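Local coordinates for putative acyl-CoA thioester hydrolase YbhC (Escherichia coli K-12, PDB 3GRH), which is a putative thioesterase of the outer membrane that belongs to the pectinesterase family yet neither binds pectin nor has pectinesterase activity, at residues V190-V195 with V256-E261; T120-A125 with H159-R164; A42-N47 with D390-N395; Q51-S56 with Q351-D356. All coordinates share one frame; numbering follows the deposited sequence.

How the contacts relate
The four contacts are spread along a right-handed parallel beta-helix, the fold of the pectinesterase family. Contacts 1 and 2, centres 13 Å apart, touch where V195, just before strand 196-198, probably bonds through its O to V121 N of strand 115-123. Contacts 3 and 4, centres 15 Å apart, share the N-terminal segment carrying helices 42-45 and 50-53, which meets strand 351-355 of a late turn and strand 391-393 of a small antiparallel hairpin. Contact 2 closes before contact 1 opens, both lie within the span bracketed by contact 4, and contact 3 brackets all. Contacts 1 and 2 join parts near in sequence; contacts 3 and 4 bring the N-terminal region onto late parts of the chain.

Contact 1. Residues V190-V195 with V256-E261; sequences VLCSAV and VQNRLE
Loops from nearby turns of the beta-helix meet here, beside the disulfide C180-C192 and with the L191 side chain about 12 Å from that of D280, the predicted nucleophile. L191 reaches across from a short 3-10 segment: its CB lies 4.1 Å from N258 OD1, while CD1, farther along the branch, rests 4.2 Å from R259 CA. The meeting is one of van der Waals contact, without direct hydrogen bonds between 190-195 and 256-261. The carboxamide of N258 lies close to the backbone of L191, ND2 standing 3.7 Å from L191 O and 4.1 Å from C192 SG. The amide is swung toward L191 O by chi1 (-166°); its OD1 accepts a hydrogen bond from R229 NH1, and ND2 makes a weak one to S179 OG. An alanine at N258 is likely to leave R229 without this acceptor and open a gap beside L191 and the disulfide. Within 190-195, V190 O receives both N and OG of S193, OG at 2.9 Å, which holds the turn closed. Around the contact, L191 also packs on R229 of strand 228-230 and F250 of strand 249-251, and N258 touches C180 of helix 174-181.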
# COMPACT_ATOMS: atom_id res chain seq x y z
N VAL A 190 -11.18 -10.04 -2.84
CA VAL A 190 -10.19 -9.18 -2.16
C VAL A 190 -10.61 -7.72 -2.19
O VAL A 190 -10.38 -6.97 -1.20
CB VAL A 190 -8.79 -9.38 -2.76
CG1 VAL A 190 -8.76 -9.06 -4.24
CG2 VAL A 190 -7.67 -8.58 -2.01
N LEU A 191 -11.16 -7.27 -3.30
CA LEU A 191 -11.52 -5.85 -3.46
C LEU A 191 -12.72 -5.42 -2.58
O LEU A 191 -13.14 -4.25 -2.65
CB LEU A 191 -11.82 -5.50 -4.93
CG LEU A 191 -10.58 -5.51 -5.84
CD1 LEU A 191 -10.86 -4.83 -7.13
CD2 LEU A 191 -9.38 -4.78 -5.19
N CYS A 192 -13.28 -6.32 -1.79
CA CYS A 192 -14.27 -5.98 -0.81
C CYS A 192 -13.84 -6.33 0.58
O CYS A 192 -14.63 -6.20 1.52
CB CYS A 192 -15.53 -6.76 -1.06
SG CYS A 192 -16.27 -6.38 -2.69
N SER A 193 -12.62 -6.81 0.77
CA SER A 193 -12.21 -7.27 2.10
C SER A 193 -11.56 -6.19 2.95
O SER A 193 -11.13 -6.46 4.02
CB SER A 193 -11.19 -8.45 1.99
OG SER A 193 -9.95 -7.97 1.45
N ALA A 194 -11.50 -4.96 2.46
CA ALA A 194 -10.82 -3.90 3.20
C ALA A 194 -11.53 -3.41 4.42
O ALA A 194 -12.73 -3.11 4.31
CB ALA A 194 -10.44 -2.67 2.25
N VAL A 195 -10.80 -3.19 5.51
CA VAL A 195 -11.37 -2.56 6.72
C VAL A 195 -11.55 -1.08 6.47
O VAL A 195 -12.55 -0.49 6.80
CB VAL A 195 -10.47 -2.83 7.96
CG1 VAL A 195 -11.02 -2.06 9.17
CG2 VAL A 195 -10.35 -4.35 8.21
N VAL A 256 -15.71 4.71 -9.49
CA VAL A 256 -16.89 4.27 -8.74
C VAL A 256 -17.40 2.84 -9.01
O VAL A 256 -18.18 2.30 -8.23
CB VAL A 256 -18.05 5.24 -8.93
CG1 VAL A 256 -17.69 6.58 -8.34
CG2 VAL A 256 -18.43 5.30 -10.39
N GLN A 257 -16.91 2.22 -10.09
CA GLN A 257 -17.21 0.82 -10.41
C GLN A 257 -16.52 -0.29 -9.59
O GLN A 257 -16.82 -1.48 -9.75
CB GLN A 257 -16.86 0.58 -11.87
CG GLN A 257 -17.72 1.29 -12.85
CD GLN A 257 -17.57 0.69 -14.25
OE1 GLN A 257 -18.22 -0.31 -14.58
NE2 GLN A 257 -16.72 1.29 -15.06
N ASN A 258 -15.60 0.08 -8.69
CA ASN A 258 -14.87 -0.90 -7.88
C ASN A 258 -14.20 -2.01 -8.68
O ASN A 258 -14.47 -3.19 -8.49
CB ASN A 258 -15.77 -1.46 -6.75
CG ASN A 258 -15.02 -2.19 -5.71
OD1 ASN A 258 -13.84 -2.02 -5.58
ND2 ASN A 258 -15.72 -3.00 -4.92
N ARG A 259 -13.25 -1.64 -9.55
CA ARG A 259 -12.46 -2.59 -10.29
C ARG A 259 -11.27 -1.85 -10.81
O ARG A 259 -11.33 -0.60 -10.97
CB ARG A 259 -13.19 -3.15 -11.47
CG ARG A 259 -13.81 -2.14 -12.34
CD ARG A 259 -14.80 -2.79 -13.26
NE ARG A 259 -15.14 -1.93 -14.39
CZ ARG A 259 -16.02 -2.26 -15.33
NH1 ARG A 259 -16.67 -3.42 -15.29
NH2 ARG A 259 -16.25 -1.41 -16.33
N LEU A 260 -10.20 -2.58 -11.08
CA LEU A 260 -8.99 -1.95 -11.64
C LEU A 260 -9.33 -1.41 -13.04
O LEU A 260 -10.15 -1.98 -13.77
CB LEU A 260 -7.81 -2.90 -11.67
CG LEU A 260 -7.28 -3.24 -10.30
CD1 LEU A 260 -6.27 -4.41 -10.36
CD2 LEU A 260 -6.69 -2.01 -9.65
N GLU A 261 -8.72 -0.28 -13.35
CA GLU A 261 -8.99 0.53 -14.56
C GLU A 261 -7.75 0.60 -15.41
O GLU A 261 -6.65 0.27 -14.96
CB GLU A 261 -9.29 2.03 -14.19
CG GLU A 261 -10.62 2.32 -13.58
CD GLU A 261 -10.95 3.83 -13.50
OE1 GLU A 261 -10.11 4.71 -13.86
OE2 GLU A 261 -12.09 4.15 -13.06

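Contact 2. Residues T120-A125 with H159-R164; sequences TVYVPA and HDVNPR
V161, on the last turn of helix 154-161, meets T120 and Y122 of strand 115-123 through van der Waals contacts first. Its CG1 branch has two hydroxyl-bearing neighbours, lying 3.8 Å from T120 OG1 and 3.9 Å from Y122 OH. The other branch, CG2, touches the methyl CG2 of T120 at 4.0 Å, and the two side chains cross at about a right angle. With V161 CG1 placed anti to the backbone N (chi1 171°), CG1 meets both hydroxyls and, together with CG2, the T120 methyl.

Polar links run through water and through residues outside the pair. One water accepts from T120 N at 3.0 Å and donates to V161 O at 2.7 Å, joining strand to helix end. T120 OG1 is hydrogen-bonded to Y167 OH.

Aromatic packing surrounds Y122, whose ring stacks with that of Y167 and meets W197 edge-to-face. Replacing T120 with glycine would probably leave Y167 OH without its hydroxyl partner and open a gap against both branches of V161.

This is plain packing of a helix on a beta-helix strand, away from the annotated sites: methyls set against methyl and hydroxyl groups supply the direct contact, and a water bridges T120 N and V161 O.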
# COMPACT_ATOMS: atom_id res chain seq x y z
N THR A 120 -15.75 -1.15 9.64
CA THR A 120 -15.21 -0.56 8.46
C THR A 120 -15.22 0.95 8.52
O THR A 120 -16.07 1.57 9.18
CB THR A 120 -16.00 -1.03 7.24
OG1 THR A 120 -17.39 -0.77 7.45
CG2 THR A 120 -15.76 -2.50 6.89
N VAL A 121 -14.35 1.58 7.70
CA VAL A 121 -14.38 3.05 7.50
C VAL A 121 -14.25 3.17 5.99
O VAL A 121 -13.23 2.79 5.41
CB VAL A 121 -13.22 3.73 8.16
CG1 VAL A 121 -13.22 5.21 7.83
CG2 VAL A 121 -13.23 3.53 9.67
N TYR A 122 -15.27 3.70 5.37
CA TYR A 122 -15.28 3.95 3.92
C TYR A 122 -15.29 5.46 3.73
O TYR A 122 -16.16 6.18 4.26
CB TYR A 122 -16.52 3.38 3.32
CG TYR A 122 -16.60 1.88 3.15
CD1 TYR A 122 -15.57 1.02 3.57
CD2 TYR A 122 -17.75 1.33 2.67
CE1 TYR A 122 -15.69 -0.34 3.47
CE2 TYR A 122 -17.86 -0.02 2.59
CZ TYR A 122 -16.83 -0.82 2.94
OH TYR A 122 -16.96 -2.22 2.80
N VAL A 123 -14.28 5.95 3.00
CA VAL A 123 -14.14 7.42 2.79
C VAL A 123 -14.38 7.64 1.32
O VAL A 123 -13.59 7.24 0.49
CB VAL A 123 -12.76 7.96 3.17
CG1 VAL A 123 -12.76 9.50 3.16
CG2 VAL A 123 -12.38 7.52 4.60
N PRO A 124 -15.48 8.26 0.96
CA PRO A 124 -15.82 8.40 -0.46
C PRO A 124 -15.09 9.49 -1.16
O PRO A 124 -14.43 10.34 -0.56
CB PRO A 124 -17.34 8.68 -0.40
CG PRO A 124 -17.49 9.35 0.85
CD PRO A 124 -16.62 8.69 1.80
N ALA A 125 -15.11 9.38 -2.48
CA ALA A 125 -14.67 10.50 -3.31
C ALA A 125 -15.53 11.72 -2.95
O ALA A 125 -16.74 11.63 -2.70
CB ALA A 125 -14.79 10.12 -4.78
N HIS A 159 -23.42 -8.90 7.03
CA HIS A 159 -23.70 -8.92 8.44
C HIS A 159 -22.62 -8.23 9.26
O HIS A 159 -22.92 -7.34 10.08
CB HIS A 159 -23.93 -10.34 8.93
CG HIS A 159 -24.32 -10.37 10.35
ND1 HIS A 159 -25.60 -10.04 10.76
CD2 HIS A 159 -23.63 -10.65 11.48
CE1 HIS A 159 -25.67 -10.10 12.08
NE2 HIS A 159 -24.50 -10.49 12.53
N ASP A 160 -21.38 -8.53 8.92
CA ASP A 160 -20.21 -8.02 9.65
C ASP A 160 -19.93 -6.59 9.36
O ASP A 160 -19.47 -5.85 10.26
CB ASP A 160 -19.00 -8.88 9.33
CG ASP A 160 -19.05 -10.26 9.99
OD1 ASP A 160 -20.11 -10.64 10.55
OD2 ASP A 160 -18.06 -10.98 9.79
N VAL A 161 -20.13 -6.16 8.11
CA VAL A 161 -19.84 -4.77 7.67
C VAL A 161 -20.96 -3.78 7.99
O VAL A 161 -20.67 -2.62 8.37
CB VAL A 161 -19.56 -4.77 6.16
CG1 VAL A 161 -19.47 -3.38 5.60
CG2 VAL A 161 -18.20 -5.48 5.94
N ASN A 162 -22.20 -4.25 7.92
CA ASN A 162 -23.38 -3.38 8.07
C ASN A 162 -24.38 -3.71 9.08
O ASN A 162 -25.51 -4.02 8.74
CB ASN A 162 -23.98 -3.23 6.70
CG ASN A 162 -25.00 -2.12 6.63
OD1 ASN A 162 -24.93 -1.16 7.37
ND2 ASN A 162 -25.89 -2.20 5.64
N PRO A 163 -24.01 -3.59 10.37
CA PRO A 163 -24.97 -3.64 11.44
C PRO A 163 -25.73 -2.34 11.64
O PRO A 163 -25.15 -1.25 11.54
CB PRO A 163 -24.09 -3.99 12.66
CG PRO A 163 -22.78 -4.40 12.09
CD PRO A 163 -22.64 -3.50 10.89
N ARG A 164 -27.03 -2.45 11.91
CA ARG A 164 -27.84 -1.32 12.36
C ARG A 164 -27.88 -0.13 11.40
O ARG A 164 -27.97 1.02 11.83
CB ARG A 164 -27.37 -0.91 13.77
CG ARG A 164 -27.20 -2.13 14.73
CD ARG A 164 -26.46 -1.81 16.04
NE ARG A 164 -25.09 -2.37 16.10
CZ ARG A 164 -24.00 -1.78 15.62
NH1 ARG A 164 -24.07 -0.60 15.00
NH2 ARG A 164 -22.81 -2.37 15.74
O HOH W 1 -18.57 -2.09 10.01

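Contact 3. Residues A42-N47 with D390-N395; sequences AKEAQN and DEIQRN
E44 OE1 is gripped by two donors, R394 NH2 at 2.8 Å and the backbone N of S41. The pair E44-R394 forms a side-on, bidentate salt bridge between the N-terminal helix 42-45 and the chain just after strand 391-393, the second strand of a small antiparallel hairpin that is inserted between strands 369-373 and 403-407 and has a G1 beta bulge at D390 and E391. The second bond of the bridge runs from R394 NE to E44 OE2 at 3.0 Å and is nearly straight, with an N-H...O angle of 177°. OE1 uses its syn lone pair; OE2 is also met on the syn side, but out of the carboxylate plane. The two flat groups are therefore not coplanar, their planes being 31° apart. Extended from CG to NE, the arginine chain comes in at about a right angle to that of the glutamate.

Other partners fix the guanidinium: NH1 donates to the carbonyl oxygens of P32 and N382, and NH2 also donates to I39 O. Such bonds, together with the carboxylate, would hold the group against rotation and favour its positive charge. W405 of strand 403-407 packs on the arginine as well. From the hairpin side, I392 brings its CG2 to 3.9 Å from E44 OE2. A water donates to that same oxygen over an unusually short distance, and to R394 O at 2.9 Å.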
# COMPACT_ATOMS: atom_id res chain seq x y z
N ALA A 42 23.72 3.69 -11.62
CA ALA A 42 23.41 5.04 -11.14
C ALA A 42 22.61 5.85 -12.12
O ALA A 42 21.63 6.56 -11.73
CB ALA A 42 24.70 5.80 -10.79
N LYS A 43 22.96 5.71 -13.39
CA LYS A 43 22.25 6.42 -14.44
C LYS A 43 20.83 5.97 -14.55
O LYS A 43 19.91 6.78 -14.68
CB LYS A 43 22.99 6.31 -15.78
CG LYS A 43 22.29 7.15 -16.89
CD LYS A 43 22.30 8.65 -16.57
CE LYS A 43 22.15 9.53 -17.84
NZ LYS A 43 21.04 9.03 -18.73
N GLU A 44 20.64 4.66 -14.53
CA GLU A 44 19.26 4.17 -14.54
C GLU A 44 18.51 4.65 -13.32
O GLU A 44 17.31 4.92 -13.41
CB GLU A 44 19.26 2.66 -14.57
CG GLU A 44 19.65 2.08 -15.94
CD GLU A 44 20.04 0.58 -15.93
OE1 GLU A 44 20.56 0.06 -14.95
OE2 GLU A 44 19.88 -0.08 -16.99
N ALA A 45 19.15 4.68 -12.15
CA ALA A 45 18.39 4.93 -10.92
C ALA A 45 17.95 6.37 -10.85
O ALA A 45 17.06 6.70 -10.07
CB ALA A 45 19.24 4.62 -9.66
N GLN A 46 18.52 7.27 -11.64
CA GLN A 46 18.06 8.66 -11.62
C GLN A 46 16.59 8.82 -12.07
O GLN A 46 15.94 9.81 -11.74
CB GLN A 46 18.93 9.52 -12.53
CG GLN A 46 20.36 9.55 -12.21
CD GLN A 46 21.11 10.42 -13.19
OE1 GLN A 46 22.24 10.12 -13.57
NE2 GLN A 46 20.47 11.50 -13.63
N ASN A 47 16.10 7.89 -12.83
CA ASN A 47 14.69 7.92 -13.27
C ASN A 47 13.73 7.42 -12.21
O ASN A 47 12.53 7.40 -12.48
CB ASN A 47 14.47 7.08 -14.50
CG ASN A 47 14.83 7.80 -15.78
OD1 ASN A 47 15.05 9.03 -15.81
ND2 ASN A 47 14.90 7.04 -16.87
N ASP A 390 31.44 0.67 -22.69
CA ASP A 390 31.19 -0.15 -21.50
C ASP A 390 30.10 0.38 -20.57
O ASP A 390 30.30 0.44 -19.37
CB ASP A 390 32.50 -0.34 -20.71
CG ASP A 390 33.69 -0.61 -21.61
OD1 ASP A 390 33.45 -0.91 -22.80
OD2 ASP A 390 34.86 -0.51 -21.15
N GLU A 391 28.94 0.70 -21.13
CA GLU A 391 27.84 1.24 -20.36
C GLU A 391 26.70 0.22 -20.45
O GLU A 391 26.44 -0.30 -21.53
CB GLU A 391 27.46 2.63 -20.90
CG GLU A 391 28.59 3.67 -20.69
CD GLU A 391 28.76 4.69 -21.83
OE1 GLU A 391 27.75 5.07 -22.46
OE2 GLU A 391 29.91 5.13 -22.09
N ILE A 392 26.09 -0.10 -19.32
CA ILE A 392 24.98 -1.07 -19.31
C ILE A 392 23.86 -0.44 -20.06
O ILE A 392 23.57 0.76 -19.87
CB ILE A 392 24.52 -1.38 -17.87
CG1 ILE A 392 25.61 -2.21 -17.18
CG2 ILE A 392 23.12 -2.10 -17.84
CD1 ILE A 392 25.64 -2.07 -15.66
N GLN A 393 23.27 -1.24 -20.95
CA GLN A 393 22.10 -0.88 -21.71
C GLN A 393 20.97 -1.88 -21.53
O GLN A 393 21.12 -3.07 -21.79
CB GLN A 393 22.46 -0.80 -23.17
CG GLN A 393 22.84 0.56 -23.66
CD GLN A 393 23.33 0.49 -25.08
OE1 GLN A 393 23.07 -0.49 -25.78
NE2 GLN A 393 24.05 1.52 -25.52
N ARG A 394 19.82 -1.39 -21.11
CA ARG A 394 18.64 -2.23 -21.21
C ARG A 394 17.41 -1.37 -21.17
O ARG A 394 17.45 -0.27 -20.65
CB ARG A 394 18.65 -3.34 -20.18
CG ARG A 394 18.98 -2.81 -18.85
CD ARG A 394 18.98 -3.80 -17.68
NE ARG A 394 19.65 -3.04 -16.63
CZ ARG A 394 20.15 -3.51 -15.50
NH1 ARG A 394 19.97 -4.75 -15.11
NH2 ARG A 394 20.83 -2.71 -14.71
N ASN A 395 16.37 -1.83 -21.82
CA ASN A 395 15.09 -1.13 -21.78
C ASN A 395 14.39 -1.53 -20.49
O ASN A 395 13.94 -2.69 -20.33
CB ASN A 395 14.27 -1.50 -22.99
CG ASN A 395 12.85 -0.95 -22.98
OD1 ASN A 395 12.42 -0.27 -22.06
ND2 ASN A 395 12.08 -1.33 -24.04
O HOH W 2 19.41 1.17 -19.05

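Contact 4. Residues Q51-S56 with Q351-D356; sequences QHYFAS and QVVIRD
Y53 reaches from the end of helix 50-53 toward strand 351-355, and its hydroxyl is the tight point of the contact. Q351 NE2 donates to Y53 OH at 3.2 Å, with OH in the plane of the amide but the bond bent to 137°. V353 presses on the same hydroxyl from farther along the strand, its CG2 3.5 Å from Y53 OH. The tyrosine and glutamine side chains come from opposite directions, and ring and amide planes stand 42° apart. A bend at chi2 (-92°) turns the glutamine amide toward the phenol, where Q351 OE1 lies 2.9 Å from Y53 OH while accepting a hydrogen bond from G320 N.

Strand 351-355 belongs to a parallel sheet of the beta-helix, between strands 321-324 and 403-407, and helix 50-53 puts Y53 against this sheet. There Y53 is buried: its ring meets Y319 edge-to-face and packs on L322 and V289.

Toward the other end of the strand the two segments draw apart. R355 and D356, both partly exposed, make no contact with 51-56; instead R355 NE donates to D356 OD2 at 2.9 Å, a salt bridge between neighbours in sequence. The donor approaches from above the carboxylate plane, and R355 NH1 bonds to F48 O.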
# COMPACT_ATOMS: atom_id res chain seq x y z
N GLN A 51 10.12 12.30 -7.47
CA GLN A 51 9.63 13.25 -8.44
C GLN A 51 9.19 12.63 -9.77
O GLN A 51 8.35 13.19 -10.51
CB GLN A 51 10.63 14.38 -8.65
CG GLN A 51 11.90 14.02 -9.31
CD GLN A 51 12.92 15.17 -9.35
OE1 GLN A 51 14.06 15.02 -8.88
NE2 GLN A 51 12.52 16.31 -9.91
N HIS A 52 9.80 11.51 -10.16
CA HIS A 52 9.34 10.80 -11.33
C HIS A 52 8.14 9.99 -11.08
O HIS A 52 7.17 9.93 -11.90
CB HIS A 52 10.53 9.94 -11.89
CG HIS A 52 11.54 10.74 -12.63
ND1 HIS A 52 12.56 11.41 -12.00
CD2 HIS A 52 11.73 10.95 -13.96
CE1 HIS A 52 13.31 12.04 -12.89
NE2 HIS A 52 12.83 11.77 -14.09
N TYR A 53 8.09 9.37 -9.91
CA TYR A 53 6.86 8.59 -9.56
C TYR A 53 5.65 9.44 -9.40
O TYR A 53 4.53 9.00 -9.63
CB TYR A 53 7.05 7.72 -8.28
CG TYR A 53 7.78 6.43 -8.47
CD1 TYR A 53 9.14 6.41 -8.68
CD2 TYR A 53 7.13 5.22 -8.43
CE1 TYR A 53 9.82 5.26 -8.94
CE2 TYR A 53 7.81 4.08 -8.64
CZ TYR A 53 9.18 4.08 -8.90
OH TYR A 53 9.84 2.89 -9.18
N PHE A 54 5.89 10.72 -9.05
CA PHE A 54 4.80 11.64 -8.75
C PHE A 54 4.54 12.64 -9.87
O PHE A 54 3.80 13.58 -9.70
CB PHE A 54 5.04 12.36 -7.44
CG PHE A 54 4.90 11.51 -6.21
CD1 PHE A 54 4.22 10.34 -6.22
CD2 PHE A 54 5.36 12.00 -5.02
CE1 PHE A 54 4.06 9.58 -5.02
CE2 PHE A 54 5.22 11.28 -3.89
CZ PHE A 54 4.54 10.06 -3.93
N ALA A 55 5.11 12.39 -11.04
CA ALA A 55 4.96 13.29 -12.16
C ALA A 55 3.52 13.52 -12.54
O ALA A 55 2.68 12.62 -12.36
CB ALA A 55 5.70 12.71 -13.31
N SER A 56 3.19 14.73 -12.99
CA SER A 56 1.82 15.03 -13.50
C SER A 56 1.60 14.42 -14.89
O SER A 56 2.54 13.93 -15.51
CB SER A 56 1.57 16.53 -13.56
OG SER A 56 2.34 17.12 -14.57
N GLN A 351 5.81 -3.10 -11.44
CA GLN A 351 7.00 -2.38 -11.32
C GLN A 351 7.33 -1.97 -9.87
O GLN A 351 6.47 -1.47 -9.15
CB GLN A 351 6.88 -1.12 -12.14
CG GLN A 351 8.23 -0.49 -12.43
CD GLN A 351 8.76 0.53 -11.52
OE1 GLN A 351 8.08 1.07 -10.66
NE2 GLN A 351 10.04 0.85 -11.70
N VAL A 352 8.55 -2.25 -9.46
CA VAL A 352 9.02 -1.88 -8.11
C VAL A 352 10.46 -1.66 -8.10
O VAL A 352 11.22 -2.39 -8.75
CB VAL A 352 8.61 -2.85 -7.05
CG1 VAL A 352 9.00 -4.17 -7.38
CG2 VAL A 352 9.17 -2.44 -5.66
N VAL A 353 10.88 -0.59 -7.43
CA VAL A 353 12.29 -0.32 -7.14
C VAL A 353 12.48 -0.23 -5.64
O VAL A 353 11.76 0.51 -4.99
CB VAL A 353 12.74 0.98 -7.80
CG1 VAL A 353 14.10 1.42 -7.34
CG2 VAL A 353 12.75 0.87 -9.31
N ILE A 354 13.42 -0.95 -5.11
CA ILE A 354 13.84 -0.83 -3.73
C ILE A 354 15.22 -0.26 -3.70
O ILE A 354 16.14 -0.83 -4.29
CB ILE A 354 13.80 -2.20 -3.01
CG1 ILE A 354 12.42 -2.79 -2.97
CG2 ILE A 354 14.28 -2.01 -1.52
CD1 ILE A 354 12.43 -4.25 -2.43
N ARG A 355 15.35 0.93 -3.13
CA ARG A 355 16.62 1.67 -3.12
C ARG A 355 17.01 2.19 -1.78
O ARG A 355 16.17 2.52 -0.96
CB ARG A 355 16.66 2.80 -4.14
CG ARG A 355 15.63 3.82 -3.95
CD ARG A 355 15.71 4.90 -5.06
NE ARG A 355 16.98 5.63 -5.01
CZ ARG A 355 17.50 6.35 -6.01
NH1 ARG A 355 16.86 6.57 -7.11
NH2 ARG A 355 18.68 6.96 -5.76
N ASP A 356 18.30 2.26 -1.55
CA ASP A 356 18.81 2.89 -0.38
C ASP A 356 18.22 2.35 0.96
O ASP A 356 18.05 3.11 1.94
CB ASP A 356 18.62 4.42 -0.47
CG ASP A 356 19.13 5.01 -1.78
OD1 ASP A 356 20.31 4.76 -2.13
OD2 ASP A 356 18.33 5.74 -2.47